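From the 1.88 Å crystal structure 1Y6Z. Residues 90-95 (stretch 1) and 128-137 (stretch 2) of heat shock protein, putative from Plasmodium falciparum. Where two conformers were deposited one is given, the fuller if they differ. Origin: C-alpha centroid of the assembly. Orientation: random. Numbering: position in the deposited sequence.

Stretch 1 (90-95) IPRWLT
Stretch 2 128-137: IVLKSISMMK

Residues 128-137, an interior run of a longer helix (phi near -60°, psi -35° to -51°), pack against the short turn 90-95 of the same chain mainly through apolar side-chain contacts, with a sulfur-aromatic contact at one end; no hydrogen bond crosses, and 308 Å² is buried, both sides summed. In the turn, Ile90 (-95/161) and Pro91 (-52/139) are extended, Arg92 and Trp93 form a 3-10 segment, and Leu94 N bonds Pro91 O (3.1 Å) and Thr95 N bonds Arg92 O (3.1 Å). Register is set by Ile90 CA and Val129 CA, 7.6 Å apart. Ile128 (m, t) points toward the turn and sets CG2 4.4 Å from CD1 of Ile90 (p, t), a loose contact between buried branched chains. Val129 (t) points sideways yet has CG2 as its closest atom to two residues: CD of Pro91 (ring C-gamma exo) at 3.7 Å and CD1 of Leu94 (m, t) at 3.9 Å, so one methyl faces both the proline ring and the leucine. Leu130 and Lys131 (both m at chi1) are out of reach. Ser132 (m) points toward the turn; its CB lies 4.0 Å from Leu94 CD2, while OG donates to Ile128 O (2.8 Å), so the hydroxyl is satisfied within the helix despite its burial. Ile133 (m, t) leaves sideways, but its end comes nearer, CG1 lying 4.1 Å from CH2 of Trp93. Ser134 (t) and Met135 (t, t, p) make no contact. Met136 (m, t, m) points toward the turn, its long, unbranched chain carrying CE to 3.5 Å from Trp93 CH2. Met136 SD stands 5.4 Å from the centroid of the Trp93 six-membered ring, 86° off the normal, so sulfur and methyl, like Ile133 CG1, meet the indole at its edge. Trp93 (chi1 72°, chi2 -86°) also starts sideways and reaches the helix with its ring, NE1 being hydrogen-bonded elsewhere in the structure. Lys137 lies beyond the contact, exposed.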

# COMPACT_ATOMS: atom_id res chain seq x y z
N ILE B 90 -8.17 4.39 18.02
CA ILE B 90 -7.97 3.97 16.63
C ILE B 90 -9.33 3.98 15.93
O ILE B 90 -10.35 3.99 16.62
CB ILE B 90 -7.12 2.62 16.48
CG1 ILE B 90 -7.95 1.37 16.74
CG2 ILE B 90 -5.94 2.60 17.46
CD1 ILE B 90 -7.24 0.07 16.26
N PRO B 91 -9.38 4.01 14.57
CA PRO B 91 -10.69 4.02 13.89
C PRO B 91 -11.54 2.88 14.40
O PRO B 91 -11.03 1.80 14.64
CB PRO B 91 -10.34 3.79 12.44
CG PRO B 91 -8.98 4.54 12.34
CD PRO B 91 -8.28 4.07 13.61
N ARG B 92 -12.82 3.11 14.62
CA ARG B 92 -13.58 2.03 15.25
C ARG B 92 -13.82 0.85 14.32
O ARG B 92 -14.18 -0.26 14.78
CB ARG B 92 -14.92 2.55 15.77
CG ARG B 92 -15.97 2.80 14.69
CD ARG B 92 -17.32 3.26 15.34
NE ARG B 92 -18.36 3.42 14.32
CZ ARG B 92 -19.67 3.53 14.58
NH1 ARG B 92 -20.11 3.52 15.83
NH2 ARG B 92 -20.53 3.66 13.61
N TRP B 93 -13.60 1.04 13.01
CA TRP B 93 -13.77 -0.13 12.14
C TRP B 93 -12.72 -1.22 12.47
O TRP B 93 -12.92 -2.37 12.13
CB TRP B 93 -13.76 0.22 10.66
CG TRP B 93 -12.46 0.59 10.13
CD1 TRP B 93 -11.91 1.83 10.15
CD2 TRP B 93 -11.48 -0.29 9.52
NE1 TRP B 93 -10.66 1.80 9.61
CE2 TRP B 93 -10.39 0.52 9.15
CE3 TRP B 93 -11.45 -1.67 9.19
CZ2 TRP B 93 -9.23 -0.00 8.50
CZ3 TRP B 93 -10.33 -2.19 8.50
CH2 TRP B 93 -9.22 -1.35 8.19
N LEU B 94 -11.65 -0.86 13.18
CA LEU B 94 -10.62 -1.81 13.61
C LEU B 94 -10.77 -2.36 15.03
O LEU B 94 -9.82 -2.96 15.54
CB LEU B 94 -9.25 -1.14 13.52
CG LEU B 94 -8.85 -1.05 12.05
CD1 LEU B 94 -7.73 -0.05 12.02
CD2 LEU B 94 -8.40 -2.47 11.52
N THR B 95 -11.94 -2.16 15.63
CA THR B 95 -12.27 -2.62 16.99
C THR B 95 -12.10 -4.13 17.14
O THR B 95 -11.91 -4.61 18.25
CB THR B 95 -13.73 -2.23 17.41
OG1 THR B 95 -13.94 -2.51 18.82
CG2 THR B 95 -14.78 -2.96 16.58
N ILE B 128 -0.29 1.63 13.37
CA ILE B 128 -1.17 0.46 13.58
C ILE B 128 -2.14 0.25 12.42
O ILE B 128 -2.33 -0.87 11.98
CB ILE B 128 -1.90 0.57 14.91
CG1 ILE B 128 -0.91 0.24 16.03
CG2 ILE B 128 -3.05 -0.46 15.00
CD1 ILE B 128 -1.52 0.31 17.40
N VAL B 129 -2.80 1.30 11.95
CA VAL B 129 -3.79 1.16 10.88
C VAL B 129 -3.11 0.67 9.61
O VAL B 129 -3.60 -0.23 8.92
CB VAL B 129 -4.54 2.48 10.66
CG1 VAL B 129 -5.51 2.39 9.47
CG2 VAL B 129 -5.22 2.88 11.93
N LEU B 130 -1.99 1.28 9.27
CA LEU B 130 -1.24 0.81 8.14
C LEU B 130 -0.75 -0.67 8.24
O LEU B 130 -0.86 -1.39 7.23
CB LEU B 130 -0.17 1.82 7.74
CG LEU B 130 -0.86 3.19 7.42
CD1 LEU B 130 0.13 4.31 6.97
CD2 LEU B 130 -2.13 3.16 6.46
N LYS B 131 -0.27 -1.12 9.40
CA LYS B 131 0.17 -2.52 9.56
C LYS B 131 -1.07 -3.43 9.45
O LYS B 131 -0.96 -4.54 8.93
CB LYS B 131 0.88 -2.76 10.91
CG LYS B 131 2.30 -2.21 10.94
CD LYS B 131 3.24 -3.10 10.21
CE LYS B 131 4.65 -2.51 10.28
NZ LYS B 131 5.55 -3.20 9.34
N SER B 132 -2.21 -2.95 9.95
CA SER B 132 -3.46 -3.75 9.95
C SER B 132 -3.95 -3.93 8.50
O SER B 132 -4.30 -5.01 8.12
CB SER B 132 -4.56 -3.04 10.76
OG SER B 132 -4.18 -2.97 12.11
N ILE B 133 -3.94 -2.86 7.70
CA ILE B 133 -4.30 -2.99 6.28
C ILE B 133 -3.36 -3.93 5.48
O ILE B 133 -3.84 -4.78 4.74
CB ILE B 133 -4.48 -1.58 5.62
CG1 ILE B 133 -5.62 -0.84 6.33
CG2 ILE B 133 -4.70 -1.74 4.08
CD1 ILE B 133 -5.83 0.69 5.98
N SER B 134 -2.05 -3.82 5.69
CA SER B 134 -1.08 -4.63 5.01
C SER B 134 -1.22 -6.11 5.40
O SER B 134 -1.14 -7.00 4.53
CB SER B 134 0.36 -4.03 5.20
OG SER B 134 1.36 -4.94 4.75
N MET B 135 -1.50 -6.37 6.70
CA MET B 135 -1.81 -7.70 7.22
C MET B 135 -3.01 -8.31 6.45
O MET B 135 -2.94 -9.45 6.02
CB MET B 135 -2.08 -7.70 8.75
CG MET B 135 -2.57 -9.07 9.36
SD MET B 135 -2.46 -9.20 11.19
CE MET B 135 -3.18 -7.63 11.56
N MET B 136 -4.12 -7.56 6.34
CA MET B 136 -5.33 -8.02 5.59
C MET B 136 -4.98 -8.23 4.15
O MET B 136 -5.32 -9.26 3.54
CB MET B 136 -6.49 -6.99 5.68
CG MET B 136 -7.18 -6.87 7.06
SD MET B 136 -8.43 -5.58 7.21
CE MET B 136 -7.42 -4.15 7.03
N LYS B 137 -4.28 -7.27 3.55
CA LYS B 137 -3.95 -7.47 2.10
C LYS B 137 -3.10 -8.68 1.85
O LYS B 137 -3.24 -9.35 0.82
CB LYS B 137 -3.22 -6.29 1.51
CG LYS B 137 -4.10 -5.14 1.17
CD LYS B 137 -3.39 -4.36 0.04
CE LYS B 137 -2.07 -3.79 0.52
NZ LYS B 137 -0.92 -4.73 0.29